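Local structure of quinone reductase (Klebsiella pneumoniae subsp. pneumoniae, 4GI5) at residues D73-A77 against T98-I103; V173-A179 against L214-D220. The protein binds FAD and probably reduces quinones at the expense of NADH or NADPH. All coordinates share one frame; numbering follows the deposited sequence.

Interaction 1 of 2, residues D73-A77 against T98-I103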
loop_
_atom_site.group_PDB
_atom_site.type_symbol
_atom_site.label_atom_id
_atom_site.label_comp_id
_atom_site.label_asym_id
_atom_site.label_seq_id
_atom_site.Cartn_x
_atom_site.Cartn_y
_atom_site.Cartn_z
ATOM N N ASP B 73 0.505 -1.437 -22.598
ATOM C CA ASP B 73 1.437 -0.568 -23.341
ATOM C C ASP B 73 2.861 -0.687 -22.795
ATOM O O ASP B 73 3.805 -0.170 -23.386
ATOM C CB ASP B 73 1.013 0.876 -23.275
ATOM C CG ASP B 73 -0.209 1.163 -24.193
ATOM O OD1 ASP B 73 -0.409 0.441 -25.177
ATOM O OD2 ASP B 73 -0.999 1.998 -23.868
ATOM N N ASP B 74 3.041 -1.271 -21.593
ATOM C CA ASP B 74 4.395 -1.423 -21.034
ATOM C C ASP B 74 5.175 -2.598 -21.534
ATOM O O ASP B 74 6.348 -2.686 -21.213
ATOM C CB ASP B 74 4.249 -1.538 -19.486
ATOM C CG ASP B 74 3.710 -0.289 -18.918
ATOM O OD1 ASP B 74 3.899 0.858 -19.512
ATOM O OD2 ASP B 74 3.029 -0.297 -17.828
ATOM N N SER B 75 4.548 -3.532 -22.254
ATOM C CA SER B 75 5.195 -4.825 -22.586
ATOM C C SER B 75 5.850 -4.782 -23.950
ATOM O O SER B 75 6.588 -5.756 -24.227
ATOM C CB SER B 75 4.248 -6.036 -22.446
ATOM O OG SER B 75 3.138 -5.943 -23.342
ATOM N N GLY B 76 5.540 -3.726 -24.766
ATOM C CA GLY B 76 6.247 -3.521 -26.058
ATOM C C GLY B 76 5.976 -4.605 -27.132
ATOM O O GLY B 76 6.755 -4.813 -28.011
ATOM N N ALA B 77 4.930 -5.374 -26.998
ATOM C CA ALA B 77 4.651 -6.600 -27.858
ATOM C C ALA B 77 3.246 -6.970 -27.725
ATOM O O ALA B 77 2.588 -6.641 -26.742
ATOM C CB ALA B 77 5.522 -7.732 -27.491
ATOM N N THR B 98 11.720 -6.026 -24.446
ATOM C CA THR B 98 10.741 -5.130 -25.005
ATOM C C THR B 98 10.041 -4.198 -24.058
ATOM O O THR B 98 9.037 -3.565 -24.399
ATOM C CB THR B 98 9.673 -5.924 -25.803
ATOM O OG1 THR B 98 8.889 -6.825 -24.982
ATOM C CG2 THR B 98 10.354 -6.851 -26.972
ATOM N N GLN B 99 10.447 -4.193 -22.800
ATOM C CA GLN B 99 9.759 -3.340 -21.866
ATOM C C GLN B 99 9.817 -1.885 -22.285
ATOM O O GLN B 99 10.846 -1.436 -22.896
ATOM C CB GLN B 99 10.362 -3.446 -20.433
ATOM C CG GLN B 99 10.405 -4.865 -19.916
ATOM C CD GLN B 99 11.212 -4.909 -18.583
ATOM O OE1 GLN B 99 10.688 -5.277 -17.471
ATOM N NE2 GLN B 99 12.493 -4.639 -18.697
ATOM N N SER B 100 8.865 -1.068 -21.831
ATOM C CA SER B 100 8.980 0.354 -22.096
ATOM C C SER B 100 10.261 0.966 -21.562
ATOM O O SER B 100 10.809 0.554 -20.514
ATOM C CB SER B 100 7.718 1.124 -21.724
ATOM O OG SER B 100 7.446 0.899 -20.435
ATOM N N ALA B 101 10.760 2.003 -22.251
ATOM C CA ALA B 101 12.082 2.532 -21.910
ATOM C C ALA B 101 12.178 3.152 -20.535
ATOM O O ALA B 101 13.242 3.099 -19.965
ATOM C CB ALA B 101 12.486 3.586 -22.948
ATOM N N ASP B 102 11.086 3.744 -20.018
ATOM C CA ASP B 102 11.063 4.273 -18.613
ATOM C C ASP B 102 11.378 3.168 -17.605
ATOM O O ASP B 102 12.187 3.377 -16.695
ATOM C CB ASP B 102 9.714 5.013 -18.326
ATOM C CG ASP B 102 8.493 4.178 -18.443
ATOM O OD1 ASP B 102 8.392 3.115 -19.156
ATOM O OD2 ASP B 102 7.444 4.646 -17.881
ATOM N N ILE B 103 10.751 2.017 -17.778
ATOM C CA ILE B 103 10.995 0.829 -16.934
ATOM C C ILE B 103 12.420 0.401 -16.982
ATOM O O ILE B 103 13.089 0.187 -15.969
ATOM C CB ILE B 103 10.024 -0.298 -17.284
ATOM C CG1 ILE B 103 8.599 0.112 -16.960
ATOM C CG2 ILE B 103 10.445 -1.624 -16.619
ATOM C CD1 ILE B 103 7.478 -0.816 -17.448
#

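Interaction 2 of 2, residues V173-A179 against L214-D220. With FAD (flavin-adenine dinucleotide), chain H.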
loop_
_atom_site.group_PDB
_atom_site.type_symbol
_atom_site.label_atom_id
_atom_site.label_comp_id
_atom_site.label_asym_id
_atom_site.label_seq_id
_atom_site.Cartn_x
_atom_site.Cartn_y
_atom_site.Cartn_z
ATOM N N VAL B 173 10.130 8.319 5.658
ATOM C CA VAL B 173 8.704 8.570 5.683
ATOM C C VAL B 173 8.345 9.704 6.617
ATOM O O VAL B 173 8.748 9.785 7.756
ATOM C CB VAL B 173 7.976 7.319 6.211
ATOM C CG1 VAL B 173 6.450 7.515 6.199
ATOM C CG2 VAL B 173 8.428 6.123 5.368
ATOM N N THR B 174 7.495 10.602 6.143
ATOM C CA THR B 174 6.912 11.624 6.965
ATOM C C THR B 174 5.435 11.353 7.191
ATOM O O THR B 174 4.739 11.037 6.226
ATOM C CB THR B 174 7.027 13.057 6.303
ATOM O OG1 THR B 174 6.543 12.992 4.965
ATOM C CG2 THR B 174 8.509 13.564 6.212
ATOM N N ALA B 175 4.973 11.497 8.412
ATOM C CA ALA B 175 3.605 11.187 8.787
ATOM C C ALA B 175 2.981 12.346 9.530
ATOM O O ALA B 175 3.648 13.036 10.354
ATOM C CB ALA B 175 3.584 9.913 9.641
ATOM N N GLY B 176 1.712 12.567 9.278
ATOM C CA GLY B 176 0.993 13.585 10.041
ATOM C C GLY B 176 0.625 13.195 11.444
ATOM O O GLY B 176 0.564 14.062 12.332
ATOM N N GLY B 177 0.375 11.907 11.688
ATOM C CA GLY B 177 -0.046 11.474 13.029
ATOM C C GLY B 177 1.117 11.555 14.040
ATOM O O GLY B 177 2.336 11.636 13.710
ATOM N N TRP B 178 0.748 11.450 15.327
ATOM C CA TRP B 178 1.746 11.460 16.386
ATOM C C TRP B 178 2.451 10.131 16.518
ATOM O O TRP B 178 1.894 9.040 16.211
ATOM C CB TRP B 178 1.016 11.760 17.698
ATOM C CG TRP B 178 0.274 12.985 17.771
ATOM C CD1 TRP B 178 0.009 13.908 16.814
ATOM C CD2 TRP B 178 -0.223 13.532 19.012
ATOM N NE1 TRP B 178 -0.679 14.958 17.369
ATOM C CE2 TRP B 178 -0.828 14.729 18.717
ATOM C CE3 TRP B 178 -0.206 13.070 20.316
ATOM C CZ2 TRP B 178 -1.465 15.513 19.705
ATOM C CZ3 TRP B 178 -0.846 13.831 21.300
ATOM C CH2 TRP B 178 -1.422 15.045 20.979
ATOM N N ALA B 179 3.648 10.113 17.092
ATOM C CA ALA B 179 4.366 8.911 17.292
ATOM C C ALA B 179 3.506 7.917 18.150
ATOM O O ALA B 179 3.513 6.701 17.940
ATOM C CB ALA B 179 5.722 9.182 18.004
ATOM N N LEU B 214 13.477 5.519 8.684
ATOM C CA LEU B 214 13.513 6.814 9.325
ATOM C C LEU B 214 12.117 7.432 9.165
ATOM O O LEU B 214 11.688 7.664 8.035
ATOM C CB LEU B 214 14.513 7.673 8.589
ATOM C CG LEU B 214 14.597 9.098 9.109
ATOM C CD1 LEU B 214 14.899 9.170 10.598
ATOM C CD2 LEU B 214 15.655 9.834 8.329
ATOM N N VAL B 215 11.412 7.491 10.243
ATOM C CA VAL B 215 10.059 8.014 10.254
ATOM C C VAL B 215 9.916 9.243 11.153
ATOM O O VAL B 215 10.302 9.237 12.343
ATOM C CB VAL B 215 9.038 6.955 10.749
ATOM C CG1 VAL B 215 7.608 7.450 10.649
ATOM C CG2 VAL B 215 9.254 5.674 9.973
ATOM N N PHE B 216 9.412 10.309 10.541
ATOM C CA PHE B 216 9.105 11.526 11.225
ATOM C C PHE B 216 7.599 11.673 11.471
ATOM O O PHE B 216 6.767 11.421 10.590
ATOM C CB PHE B 216 9.577 12.724 10.418
ATOM C CG PHE B 216 11.060 12.754 10.160
ATOM C CD1 PHE B 216 12.001 12.627 11.221
ATOM C CD2 PHE B 216 11.552 12.777 8.898
ATOM C CE1 PHE B 216 13.366 12.689 10.985
ATOM C CE2 PHE B 216 12.969 12.842 8.686
ATOM C CZ PHE B 216 13.826 12.815 9.685
ATOM N N TYR B 217 7.220 12.122 12.689
ATOM C CA TYR B 217 5.828 12.247 13.070
ATOM C C TYR B 217 5.403 13.686 13.251
ATOM O O TYR B 217 6.277 14.600 13.382
ATOM C CB TYR B 217 5.612 11.508 14.359
ATOM C CG TYR B 217 5.910 10.073 14.203
ATOM C CD1 TYR B 217 4.965 9.154 13.657
ATOM C CD2 TYR B 217 7.145 9.549 14.632
ATOM C CE1 TYR B 217 5.310 7.851 13.570
ATOM C CE2 TYR B 217 7.418 8.197 14.517
ATOM C CZ TYR B 217 6.436 7.372 13.921
ATOM O OH TYR B 217 6.758 6.001 13.804
ATOM N N ARG B 218 4.112 13.942 13.273
ATOM C CA ARG B 218 3.551 15.271 13.442
ATOM C C ARG B 218 4.101 16.257 12.468
ATOM O O ARG B 218 4.396 17.389 12.796
ATOM C CB ARG B 218 3.768 15.815 14.878
ATOM C CG ARG B 218 3.197 14.973 15.903
ATOM C CD ARG B 218 3.099 15.716 17.318
ATOM N NE ARG B 218 2.151 16.838 17.324
ATOM C CZ ARG B 218 1.609 17.330 18.468
ATOM N NH1 ARG B 218 1.941 16.817 19.668
ATOM N NH2 ARG B 218 0.721 18.311 18.428
ATOM N N THR B 219 4.235 15.851 11.230
ATOM C CA THR B 219 4.966 16.641 10.277
ATOM C C THR B 219 4.215 17.822 9.715
ATOM O O THR B 219 4.897 18.714 9.176
ATOM C CB THR B 219 5.513 15.842 9.122
ATOM O OG1 THR B 219 4.469 15.190 8.455
ATOM C CG2 THR B 219 6.539 14.857 9.722
ATOM N N ASP B 220 2.888 17.846 9.786
ATOM C CA ASP B 220 2.138 18.931 9.219
ATOM C C ASP B 220 2.389 20.273 9.955
ATOM O O ASP B 220 2.145 21.285 9.343
ATOM C CB ASP B 220 0.621 18.629 9.166
ATOM C CG ASP B 220 0.290 17.368 8.249
ATOM O OD1 ASP B 220 0.663 17.419 7.105
ATOM O OD2 ASP B 220 -0.450 16.428 8.692
HETATM P PA FAD H . 4.199 20.025 3.594
HETATM O O1A FAD H . 4.910 20.445 2.374
HETATM O O2A FAD H . 2.761 20.124 3.802
HETATM O O5B FAD H . 4.843 20.797 4.886
HETATM C C5B FAD H . 4.603 20.467 6.269
HETATM C C4B FAD H . 5.123 21.579 7.120
HETATM O O4B FAD H . 6.531 21.530 7.091
HETATM C C3B FAD H . 4.619 22.940 6.706
HETATM O O3B FAD H . 4.184 23.558 7.908
HETATM C C2B FAD H . 5.902 23.540 6.209
HETATM O O2B FAD H . 5.919 24.991 6.252
HETATM C C1B FAD H . 7.014 22.936 6.998
HETATM N N9A FAD H . 8.303 23.040 6.262
HETATM C C8A FAD H . 8.616 22.878 4.866
HETATM N N7A FAD H . 9.886 23.090 4.610
HETATM C C5A FAD H . 10.325 23.511 5.831
HETATM C C6A FAD H . 11.586 24.050 6.341
HETATM N N6A FAD H . 12.525 24.041 5.453
HETATM N N1A FAD H . 11.751 24.397 7.665
HETATM C C2A FAD H . 10.731 24.272 8.508
HETATM N N3A FAD H . 9.497 23.811 8.072
HETATM C C4A FAD H . 9.378 23.451 6.844
HETATM N N1 FAD H . -0.559 11.035 7.887
HETATM C C2 FAD H . -0.504 9.890 8.601
HETATM O O2 FAD H . 0.080 9.839 9.766
HETATM N N3 FAD H . -1.069 8.722 8.129
HETATM C C4 FAD H . -1.804 8.693 7.001
HETATM O O4 FAD H . -2.236 7.627 6.540
HETATM C C4X FAD H . -1.899 9.913 6.247
HETATM N N5 FAD H . -2.572 9.924 5.057
HETATM C C5X FAD H . -2.563 11.098 4.258
HETATM C C6 FAD H . -3.126 11.094 3.072
HETATM C C7 FAD H . -3.035 12.190 2.217
HETATM C C7M FAD H . -3.664 12.160 0.873
HETATM C C8 FAD H . -2.406 13.371 2.678
HETATM C C8M FAD H . -2.370 14.586 1.791
HETATM C C9 FAD H . -1.837 13.410 3.912
HETATM C C9A FAD H . -1.875 12.250 4.737
HETATM N N10 FAD H . -1.194 12.192 5.934
HETATM C C10 FAD H . -1.171 11.042 6.710
HETATM C "C1'" FAD H . -0.407 13.329 6.435
HETATM C "C2'" FAD H . 0.906 13.290 5.650
HETATM O "O2'" FAD H . 1.779 12.193 5.932
HETATM C "C3'" FAD H . 1.718 14.607 5.873
HETATM O "O3'" FAD H . 0.861 15.629 5.302
HETATM C "C4'" FAD H . 3.060 14.651 5.132
HETATM O "O4'" FAD H . 3.949 13.784 5.759
HETATM C "C5'" FAD H . 3.686 16.066 5.256
HETATM O "O5'" FAD H . 4.809 16.117 4.437
HETATM P P FAD H . 4.767 17.176 3.180
HETATM O O1P FAD H . 6.087 17.096 2.518
HETATM O O2P FAD H . 3.594 17.022 2.322
HETATM O O3P FAD H . 4.655 18.522 4.066
HETATM O O HOH W 1 0.939 16.686 11.714
#

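Interaction 1 of 2, residues D73-A77 against T98-I103
Thr98 grips the loop at Ser75: its OG1 donates to Ser75 O over 2.6 Å, a short bond reaching the acceptor 22° from the carbonyl plane. With chi1 at 64°, OG1 lies between the threonine's own backbone N and carbonyl carbon, facing the Ser75 carbonyl. A hydroxyl suits this place because it can donate to a carbonyl of an irregular loop. Gly76 takes a positive phi (67°), which favours glycine, and with no side chain in the way its CA comes within 3.2 Å of Thr98 O in a CA-H...O contact. Gln99 meets the loop mainly through its backbone, its CA-H directed at Asp74 O, while its amide NE2 bonds Gln107. The same Asp74 O receives Ser100 N at 3.1 Å, the donor standing above the carbonyl plane. Ser100 occupies the N-cap position of helix 101-112, yet its OG turns to the carboxylate of Asp102, bonding OD1 at 2.7 Å. Ile103, in the first turn of the helix, lays CD1 against Asp74 CB at 3.9 Å, the two side chains crossing at about a right angle, so that hydrocarbon packs beside the buried aspartate. The charge of Asp74 is met elsewhere: OD1 pairs with Lys67 and with Arg137, and Asp102 OD2 shares that arginine, which would ease repulsion between the two acids. The contact thus joins the loop that follows strand 55-60 to the start of helix 101-112, with Ala93 of helix 86-96 touching Ser75, Thr98 and Gln99, and Arg137 of helix 129-138 packing on Ser100 and Ile103.

Interaction 2 of 2, residues V173-A179 against L214-D220
Val173 pairs with Val215, and Thr174 with Phe216, in parallel register at the carboxyl ends of strands 168-174 and 209-216. Val173 uses both its amide, which donates to Leu214 O, and its carbonyl, which receives Phe216 N (2.9 Å, 167° at the hydrogen); Ala175 N then reaches Phe216 O. Beyond the strands the chains stay joined: Thr219 N donates to Ala175 O, and Arg218 N to Gly177 O at 2.9 Å from well above the carbonyl plane. Beta-branched valines suit the extended backbone. Gly176 suits its place because a CB would run into Asp220 OD2, and Gly177 because one would crowd O2 of the flavin.

Outside the pocket, the Arg218 guanidinium lies flat on the Trp178 indole, centres 3.8 Å apart and planes at 15°. The arginine chain bends at chi3 (67°), keeping CD over the five-membered ring and NH1 near the benzene part; His181 also stacks with the indole. Tyr217 offers a ring face to Ala179, whose CA sits 3.7 Å from the ring centroid as a CH-pi contact, while Gly177 O lies at the ring's edge.

FAD is held from both segments. Thr174 OG1 and Thr219 OG1 each share a hydrogen bond with ribityl O4', Asn38 also bonding the former. Asp220 OD1 accepts from O3' at 2.5 Å, and a water links Gly176 O to Asp220 N. On the isoalloxazine, Gly176 N donates to FAD N1 at 3.1 Å. Gly177 N donates to FAD O2 at 2.8 Å. These loops at the strand ends form a flavodoxin-like cofactor site, and two amides directed at N1 and O2 would be expected to steady negative charge there when the flavin is reduced.

Overall arrangement
The two contacts lie on opposite sides of the chain's centre, about 36 Å apart between centres, and share no segment. Interaction 2 belongs to the central parallel sheet, at the cofactor end of its edge strand and that strand's neighbour; it combines regular strand pairing, a guanidinium-indole stack and direct bonds to FAD. Interaction 1 is smaller and involves no sheet: loop carbonyls are caught by one hydroxyl and one amide, with acidic side chains salt-bridged to basic residues from elsewhere. Both are partly buried. The subunit interface suggests a connection: Arg85, some 9 Å from Ser75 between side chains, has its counterpart in the second subunit bonded to the FAD of interaction 2.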